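Local coordinates for fiber KNOB domain (Avirulent turkey hemorrhagic enteritis virus, PDB 4D63), which forms the trimeric head domain of the turkey adenovirus 3 fibre, binds sialyllactose through its sialic acid, and probably mediates attachment to host cells, at residues 50-61 / 65-77. Sequence-based numbering, arbitrary orientation.
Sequences GRATNGQFVTKT and LRYKFVRWDALLI
Thr53, Gly55 and Phe57 each exchange two backbone hydrogen bonds with Phe69, Tyr67 and Leu65 in turn, and these three hydrogen-bonded pairs define an antiparallel hairpin whose short strand axes run at 150°. All six N-H groups and all six carbonyls of these residues are thereby engaged across the hairpin. The straightest of the bonds runs from Tyr67 N to Gly55 O (N-H...O 176°, 3.0 Å). CA-H groups of the non-hydrogen-bonded residues add contacts to carbonyls of the adjoining pairs: Lys68 CA lies 3.2 Å from Thr53 O, which thus has a second, weaker partner besides Phe69 N.

Gly55 has no side chain, and the Tyr67 ring lies over its backbone, Gly55 CA being 3.9 Å from the ring centroid in a CH-pi contact. With CG set between the backbone N and the carbonyl carbon (chi1 62°), the ring swings across the partner strand. Phe69 does likewise and receives Thr53 CB over one face, 4.0 Å from its centroid. Phe57 meets Tyr67 obliquely, CE2 to CE2 at 3.5 Å.

On the face of Asn54, Gln56, Arg66 and Lys68, Lys68 NZ donates to Asn54 OD1 at 3.3 Å, while Arg66 NH1 forms a salt bridge with Asp82. Thr59 OG1 accepts from Thr61 N in an ST turn and also bonds to Asp104.

Gly50 N hydrogen-bonds to Asp73 OD2 of a neighbouring subunit. Strand 53-59 is flanked by strand 113-120, whose Leu118 packs on Phe57 and Leu65; strand 64-71 turns back through residues 72-74 to pair antiparallel with strand 75-80.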
ATOM      1  N   GLY A  50      -8.057 -22.187  -2.749  1.00 72.14           N
ATOM      2  CA  GLY A  50      -9.355 -22.597  -3.376  1.00 74.78           C
ATOM      3  C   GLY A  50      -9.989 -21.495  -4.205  1.00 73.85           C
ATOM      4  O   GLY A  50      -9.290 -20.588  -4.647  1.00 75.34           O
ATOM      5  N   ARG A  51     -11.306 -21.575  -4.421  1.00 75.99           N
ATOM      6  CA  ARG A  51     -12.085 -20.469  -5.028  1.00 76.03           C
ATOM      7  C   ARG A  51     -12.633 -19.451  -3.999  1.00 68.48           C
ATOM      8  O   ARG A  51     -12.743 -19.734  -2.799  1.00 61.19           O
ATOM      9  CB  ARG A  51     -13.220 -21.001  -5.916  1.00 83.02           C
ATOM     10  CG  ARG A  51     -12.775 -21.256  -7.348  1.00 91.38           C
ATOM     11  CD  ARG A  51     -12.732 -19.961  -8.159  1.00100.37           C
ATOM     12  NE  ARG A  51     -11.629 -19.929  -9.132  1.00106.15           N
ATOM     13  CZ  ARG A  51     -11.558 -19.124 -10.199  1.00110.42           C
ATOM     14  NH1 ARG A  51     -12.528 -18.259 -10.486  1.00113.56           N
ATOM     15  NH2 ARG A  51     -10.500 -19.191 -11.000  1.00109.50           N
ATOM     16  N   ALA A  52     -12.973 -18.265  -4.492  1.00 61.96           N
ATOM     17  CA  ALA A  52     -13.222 -17.122  -3.629  1.00 59.33           C
ATOM     18  C   ALA A  52     -14.604 -17.191  -3.000  1.00 57.63           C
ATOM     19  O   ALA A  52     -15.602 -17.258  -3.704  1.00 60.06           O
ATOM     20  CB  ALA A  52     -13.048 -15.830  -4.420  1.00 59.59           C
ATOM     21  N   THR A  53     -14.639 -17.163  -1.671  1.00 52.28           N
ATOM     22  CA  THR A  53     -15.868 -17.269  -0.886  1.00 52.99           C
ATOM     23  C   THR A  53     -16.424 -15.899  -0.475  1.00 51.91           C
ATOM     24  O   THR A  53     -15.676 -15.031  -0.031  1.00 49.46           O
ATOM     25  CB  THR A  53     -15.593 -18.023   0.426  1.00 52.23           C
ATOM     26  OG1 THR A  53     -14.933 -19.255   0.134  1.00 58.31           O
ATOM     27  CG2 THR A  53     -16.889 -18.282   1.215  1.00 53.57           C
ATOM     28  N   ASN A  54     -17.740 -15.725  -0.575  1.00 49.64           N
ATOM     29  CA  ASN A  54     -18.379 -14.497  -0.126  1.00 47.50           C
ATOM     30  C   ASN A  54     -18.575 -14.420   1.376  1.00 46.85           C
ATOM     31  O   ASN A  54     -18.688 -15.431   2.049  1.00 44.12           O
ATOM     32  CB  ASN A  54     -19.703 -14.293  -0.822  1.00 51.38           C
ATOM     33  CG  ASN A  54     -19.525 -14.019  -2.284  1.00 58.36           C
ATOM     34  OD1 ASN A  54     -19.185 -12.909  -2.677  1.00 63.19           O
ATOM     35  ND2 ASN A  54     -19.700 -15.049  -3.102  1.00 66.85           N
ATOM     36  N   GLY A  55     -18.576 -13.186   1.881  1.00 42.80           N
ATOM     37  CA  GLY A  55     -18.779 -12.895   3.296  1.00 40.81           C
ATOM     38  C   GLY A  55     -19.178 -11.435   3.467  1.00 38.65           C
ATOM     39  O   GLY A  55     -19.213 -10.684   2.502  1.00 41.86           O
ATOM     40  N   GLN A  56     -19.510 -11.036   4.686  1.00 39.87           N
ATOM     41  CA  GLN A  56     -19.666  -9.633   4.975  1.00 43.14           C
ATOM     42  C   GLN A  56     -19.466  -9.327   6.455  1.00 41.54           C
ATOM     43  O   GLN A  56     -19.488 -10.233   7.320  1.00 37.89           O
ATOM     44  CB  GLN A  56     -21.006  -9.067   4.433  1.00 46.45           C
ATOM     45  CG  GLN A  56     -22.276  -9.538   5.133  1.00 49.73           C
ATOM     46  CD  GLN A  56     -22.591 -10.971   4.822  1.00 56.18           C
ATOM     47  OE1 GLN A  56     -22.642 -11.363   3.655  1.00 58.62           O
ATOM     48  NE2 GLN A  56     -22.791 -11.773   5.864  1.00 59.67           N
ATOM     49  N   PHE A  57     -19.212  -8.044   6.707  1.00 38.45           N
ATOM     50  CA  PHE A  57     -19.276  -7.473   8.012  1.00 36.04           C
ATOM     51  C   PHE A  57     -20.486  -6.581   7.992  1.00 35.58           C
ATOM     52  O   PHE A  57     -20.972  -6.170   6.928  1.00 39.19           O
ATOM     53  CB  PHE A  57     -18.056  -6.609   8.315  1.00 38.79           C
ATOM     54  CG  PHE A  57     -16.750  -7.349   8.354  1.00 39.88           C
ATOM     55  CD1 PHE A  57     -16.408  -8.105   9.445  1.00 38.54           C
ATOM     56  CD2 PHE A  57     -15.837  -7.230   7.319  1.00 38.63           C
ATOM     57  CE1 PHE A  57     -15.201  -8.762   9.507  1.00 41.96           C
ATOM     58  CE2 PHE A  57     -14.629  -7.891   7.367  1.00 40.46           C
ATOM     59  CZ  PHE A  57     -14.305  -8.658   8.466  1.00 43.33           C
ATOM     60  N   VAL A  58     -20.955  -6.254   9.183  1.00 37.79           N
ATOM     61  CA  VAL A  58     -22.052  -5.328   9.349  1.00 37.98           C
ATOM     62  C   VAL A  58     -21.647  -4.310  10.400  1.00 36.72           C
ATOM     63  O   VAL A  58     -20.994  -4.655  11.390  1.00 35.15           O
ATOM     64  CB  VAL A  58     -23.345  -6.071   9.765  1.00 42.43           C
ATOM     65  CG1 VAL A  58     -24.497  -5.087   9.924  1.00 43.57           C
ATOM     66  CG2 VAL A  58     -23.694  -7.125   8.708  1.00 43.10           C
ATOM     67  N   THR A  59     -22.005  -3.048  10.162  1.00 37.58           N
ATOM     68  CA  THR A  59     -21.668  -1.962  11.077  1.00 40.35           C
ATOM     69  C   THR A  59     -22.770  -1.746  12.100  1.00 42.47           C
ATOM     70  O   THR A  59     -23.844  -2.321  11.985  1.00 43.91           O
ATOM     71  CB  THR A  59     -21.478  -0.629  10.325  1.00 39.81           C
ATOM     72  OG1 THR A  59     -22.745  -0.170   9.853  1.00 34.32           O
ATOM     73  CG2 THR A  59     -20.506  -0.788   9.116  1.00 40.01           C
ATOM     74  N   LYS A  60     -22.482  -0.878  13.071  1.00 48.08           N
ATOM     75  CA  LYS A  60     -23.428  -0.429  14.099  1.00 52.22           C
ATOM     76  C   LYS A  60     -24.737   0.101  13.537  1.00 49.79           C
ATOM     77  O   LYS A  60     -25.757   0.022  14.192  1.00 48.45           O
ATOM     78  CB  LYS A  60     -22.811   0.679  14.973  1.00 56.59           C
ATOM     79  CG  LYS A  60     -22.323   0.257  16.357  1.00 64.05           C
ATOM     80  CD  LYS A  60     -21.640   1.441  17.068  1.00 72.30           C
ATOM     81  CE  LYS A  60     -21.687   1.352  18.600  1.00 76.97           C
ATOM     82  NZ  LYS A  60     -20.852   0.244  19.186  1.00 74.77           N
ATOM     83  N   THR A  61     -24.702   0.688  12.350  1.00 51.93           N
ATOM     84  CA  THR A  61     -25.915   1.208  11.739  1.00 50.94           C
ATOM     85  C   THR A  61     -26.443   0.210  10.722  1.00 49.65           C
ATOM     86  O   THR A  61     -27.215   0.578   9.850  1.00 48.84           O
ATOM     87  CB  THR A  61     -25.670   2.574  11.050  1.00 52.28           C
ATOM     88  OG1 THR A  61     -24.835   2.412   9.901  1.00 49.56           O
ATOM     89  CG2 THR A  61     -25.009   3.549  12.004  1.00 59.65           C
ATOM     90  N   LEU A  65     -20.879  -4.507   4.745  1.00 42.90           N
ATOM     91  CA  LEU A  65     -19.643  -4.422   3.969  1.00 38.90           C
ATOM     92  C   LEU A  65     -19.321  -5.793   3.453  1.00 37.35           C
ATOM     93  O   LEU A  65     -18.883  -6.676   4.205  1.00 36.76           O
ATOM     94  CB  LEU A  65     -18.466  -3.905   4.809  1.00 37.91           C
ATOM     95  CG  LEU A  65     -18.717  -2.652   5.631  1.00 37.92           C
ATOM     96  CD1 LEU A  65     -17.460  -2.322   6.411  1.00 38.94           C
ATOM     97  CD2 LEU A  65     -19.160  -1.463   4.778  1.00 39.29           C
ATOM     98  N   ARG A  66     -19.498  -5.963   2.154  1.00 36.96           N
ATOM     99  CA  ARG A  66     -19.300  -7.241   1.551  1.00 42.89           C
ATOM    100  C   ARG A  66     -17.848  -7.434   1.106  1.00 41.84           C
ATOM    101  O   ARG A  66     -17.169  -6.488   0.688  1.00 35.25           O
ATOM    102  CB  ARG A  66     -20.285  -7.408   0.386  1.00 48.50           C
ATOM    103  CG  ARG A  66     -21.722  -7.552   0.885  1.00 54.96           C
ATOM    104  CD  ARG A  66     -22.746  -7.305  -0.200  1.00 62.63           C
ATOM    105  NE  ARG A  66     -22.403  -7.961  -1.470  1.00 69.72           N
ATOM    106  CZ  ARG A  66     -21.938  -7.358  -2.578  1.00 76.68           C
ATOM    107  NH1 ARG A  66     -21.724  -6.039  -2.632  1.00 72.25           N
ATOM    108  NH2 ARG A  66     -21.682  -8.095  -3.663  1.00 77.38           N
ATOM    109  N   TYR A  67     -17.406  -8.683   1.198  1.00 39.63           N
ATOM    110  CA  TYR A  67     -16.093  -9.069   0.750  1.00 42.86           C
ATOM    111  C   TYR A  67     -16.073 -10.486   0.186  1.00 39.82           C
ATOM    112  O   TYR A  67     -16.978 -11.260   0.449  1.00 43.95           O
ATOM    113  CB  TYR A  67     -15.129  -8.965   1.928  1.00 41.81           C
ATOM    114  CG  TYR A  67     -15.434  -9.856   3.094  1.00 41.59           C
ATOM    115  CD1 TYR A  67     -15.092 -11.222   3.070  1.00 44.40           C
ATOM    116  CD2 TYR A  67     -16.033  -9.353   4.232  1.00 40.24           C
ATOM    117  CE1 TYR A  67     -15.359 -12.048   4.153  1.00 43.38           C
ATOM    118  CE2 TYR A  67     -16.292 -10.176   5.318  1.00 46.32           C
ATOM    119  CZ  TYR A  67     -15.956 -11.520   5.267  1.00 43.15           C
ATOM    120  OH  TYR A  67     -16.188 -12.333   6.351  1.00 48.34           O
ATOM    121  N   LYS A  68     -15.031 -10.798  -0.576  1.00 39.07           N
ATOM    122  CA  LYS A  68     -14.678 -12.176  -0.961  1.00 40.32           C
ATOM    123  C   LYS A  68     -13.344 -12.501  -0.321  1.00 40.26           C
ATOM    124  O   LYS A  68     -12.491 -11.620  -0.222  1.00 37.88           O
ATOM    125  CB  LYS A  68     -14.468 -12.290  -2.460  1.00 43.73           C
ATOM    126  CG  LYS A  68     -15.706 -12.251  -3.321  1.00 54.11           C
ATOM    127  CD  LYS A  68     -15.292 -12.212  -4.799  1.00 61.63           C
ATOM    128  CE  LYS A  68     -16.407 -12.666  -5.736  1.00 66.54           C
ATOM    129  NZ  LYS A  68     -17.726 -12.035  -5.461  1.00 70.31           N
ATOM    130  N   PHE A  69     -13.126 -13.765   0.044  1.00 40.99           N
ATOM    131  CA  PHE A  69     -11.845 -14.206   0.586  1.00 42.03           C
ATOM    132  C   PHE A  69     -11.392 -15.591   0.117  1.00 46.30           C
ATOM    133  O   PHE A  69     -12.165 -16.378  -0.447  1.00 46.11           O
ATOM    134  CB  PHE A  69     -11.857 -14.195   2.124  1.00 43.13           C
ATOM    135  CG  PHE A  69     -12.676 -15.300   2.745  1.00 45.10           C
ATOM    136  CD1 PHE A  69     -14.052 -15.158   2.913  1.00 47.22           C
ATOM    137  CD2 PHE A  69     -12.075 -16.485   3.163  1.00 50.26           C
ATOM    138  CE1 PHE A  69     -14.814 -16.173   3.475  1.00 50.44           C
ATOM    139  CE2 PHE A  69     -12.837 -17.510   3.717  1.00 53.23           C
ATOM    140  CZ  PHE A  69     -14.209 -17.349   3.877  1.00 51.61           C
ATOM    141  N   VAL A  70     -10.119 -15.859   0.418  1.00 45.41           N
ATOM    142  CA  VAL A  70      -9.451 -17.108   0.178  1.00 46.54           C
ATOM    143  C   VAL A  70      -8.668 -17.409   1.445  1.00 49.50           C
ATOM    144  O   VAL A  70      -7.941 -16.559   1.940  1.00 43.08           O
ATOM    145  CB  VAL A  70      -8.553 -16.968  -1.071  1.00 51.73           C
ATOM    146  CG1 VAL A  70      -7.250 -17.741  -0.964  1.00 55.55           C
ATOM    147  CG2 VAL A  70      -9.349 -17.370  -2.306  1.00 53.05           C
ATOM    148  N   ARG A  71      -8.845 -18.616   1.979  1.00 51.08           N
ATOM    149  CA  ARG A  71      -8.199 -19.046   3.213  1.00 57.50           C
ATOM    150  C   ARG A  71      -7.389 -20.316   2.884  1.00 62.11           C
ATOM    151  O   ARG A  71      -7.971 -21.371   2.639  1.00 65.66           O
ATOM    152  CB  ARG A  71      -9.296 -19.297   4.260  1.00 62.59           C
ATOM    153  CG  ARG A  71      -8.883 -19.540   5.715  1.00 69.65           C
ATOM    154  CD  ARG A  71     -10.064 -20.186   6.477  1.00 83.11           C
ATOM    155  NE  ARG A  71     -10.394 -21.532   5.942  1.00 89.84           N
ATOM    156  CZ  ARG A  71     -11.526 -21.925   5.329  1.00 82.60           C
ATOM    157  NH1 ARG A  71     -12.582 -21.118   5.152  1.00 76.72           N
ATOM    158  NH2 ARG A  71     -11.599 -23.178   4.894  1.00 76.95           N
ATOM    159  N   TRP A  72      -6.065 -20.187   2.802  1.00 66.93           N
ATOM    160  CA  TRP A  72      -5.148 -21.320   2.616  1.00 77.56           C
ATOM    161  C   TRP A  72      -4.605 -21.638   4.006  1.00 77.00           C
ATOM    162  O   TRP A  72      -5.211 -21.264   5.011  1.00 83.50           O
ATOM    163  CB  TRP A  72      -4.003 -20.978   1.640  1.00 87.25           C
ATOM    164  CG  TRP A  72      -4.290 -21.227   0.191  1.00 99.45           C
ATOM    165  CD1 TRP A  72      -4.523 -20.284  -0.768  1.00107.94           C
ATOM    166  CD2 TRP A  72      -4.341 -22.499  -0.480  1.00112.74           C
ATOM    167  NE1 TRP A  72      -4.731 -20.884  -1.990  1.00111.46           N
ATOM    168  CE2 TRP A  72      -4.627 -22.243  -1.841  1.00115.93           C
ATOM    169  CE3 TRP A  72      -4.184 -23.830  -0.063  1.00115.36           C
ATOM    170  CZ2 TRP A  72      -4.757 -23.266  -2.787  1.00116.36           C
ATOM    171  CZ3 TRP A  72      -4.314 -24.853  -1.011  1.00112.59           C
ATOM    172  CH2 TRP A  72      -4.598 -24.562  -2.355  1.00113.79           C
ATOM    173  N   ASP A  73      -3.474 -22.327   4.067  1.00 80.94           N
ATOM    174  CA  ASP A  73      -2.886 -22.755   5.334  1.00 84.21           C
ATOM    175  C   ASP A  73      -2.920 -21.672   6.432  1.00 75.45           C
ATOM    176  O   ASP A  73      -3.908 -21.578   7.182  1.00 72.65           O
ATOM    177  CB  ASP A  73      -1.455 -23.279   5.096  1.00 93.66           C
ATOM    178  CG  ASP A  73      -1.418 -24.585   4.284  1.00 96.17           C
ATOM    179  OD1 ASP A  73      -2.453 -25.292   4.245  1.00 89.55           O
ATOM    180  OD2 ASP A  73      -0.351 -24.899   3.696  1.00 95.04           O
ATOM    181  N   ALA A  74      -1.866 -20.858   6.521  1.00 60.63           N
ATOM    182  CA  ALA A  74      -1.790 -19.805   7.546  1.00 57.44           C
ATOM    183  C   ALA A  74      -2.149 -18.431   6.966  1.00 52.50           C
ATOM    184  O   ALA A  74      -1.866 -17.397   7.575  1.00 54.08           O
ATOM    185  CB  ALA A  74      -0.396 -19.771   8.170  1.00 54.62           C
ATOM    186  N   LEU A  75      -2.818 -18.435   5.819  1.00 46.92           N
ATOM    187  CA  LEU A  75      -2.943 -17.281   4.967  1.00 46.99           C
ATOM    188  C   LEU A  75      -4.417 -16.967   4.730  1.00 44.56           C
ATOM    189  O   LEU A  75      -5.230 -17.855   4.426  1.00 43.47           O
ATOM    190  CB  LEU A  75      -2.237 -17.592   3.644  1.00 52.82           C
ATOM    191  CG  LEU A  75      -2.079 -16.498   2.590  1.00 62.43           C
ATOM    192  CD1 LEU A  75      -1.185 -15.361   3.087  1.00 60.86           C
ATOM    193  CD2 LEU A  75      -1.537 -17.120   1.310  1.00 66.01           C
ATOM    194  N   LEU A  76      -4.781 -15.711   4.911  1.00 39.50           N
ATOM    195  CA  LEU A  76      -6.113 -15.269   4.564  1.00 40.01           C
ATOM    196  C   LEU A  76      -5.996 -13.984   3.779  1.00 39.80           C
ATOM    197  O   LEU A  76      -5.467 -12.995   4.271  1.00 38.97           O
ATOM    198  CB  LEU A  76      -6.967 -15.037   5.804  1.00 41.98           C
ATOM    199  CG  LEU A  76      -8.363 -14.496   5.437  1.00 47.52           C
ATOM    200  CD1 LEU A  76      -9.409 -15.574   5.584  1.00 50.18           C
ATOM    201  CD2 LEU A  76      -8.760 -13.289   6.266  1.00 54.59           C
ATOM    202  N   ILE A  77      -6.522 -14.014   2.565  1.00 38.51           N
ATOM    203  CA  ILE A  77      -6.541 -12.871   1.685  1.00 38.28           C
ATOM    204  C   ILE A  77      -7.991 -12.460   1.526  1.00 40.55           C
ATOM    205  O   ILE A  77      -8.835 -13.264   1.172  1.00 39.76           O
ATOM    206  CB  ILE A  77      -5.960 -13.243   0.325  1.00 38.89           C
ATOM    207  CG1 ILE A  77      -4.479 -13.592   0.471  1.00 38.06           C
ATOM    208  CG2 ILE A  77      -6.196 -12.132  -0.694  1.00 39.01           C
ATOM    209  CD1 ILE A  77      -3.872 -14.113  -0.815  1.00 38.92           C
TER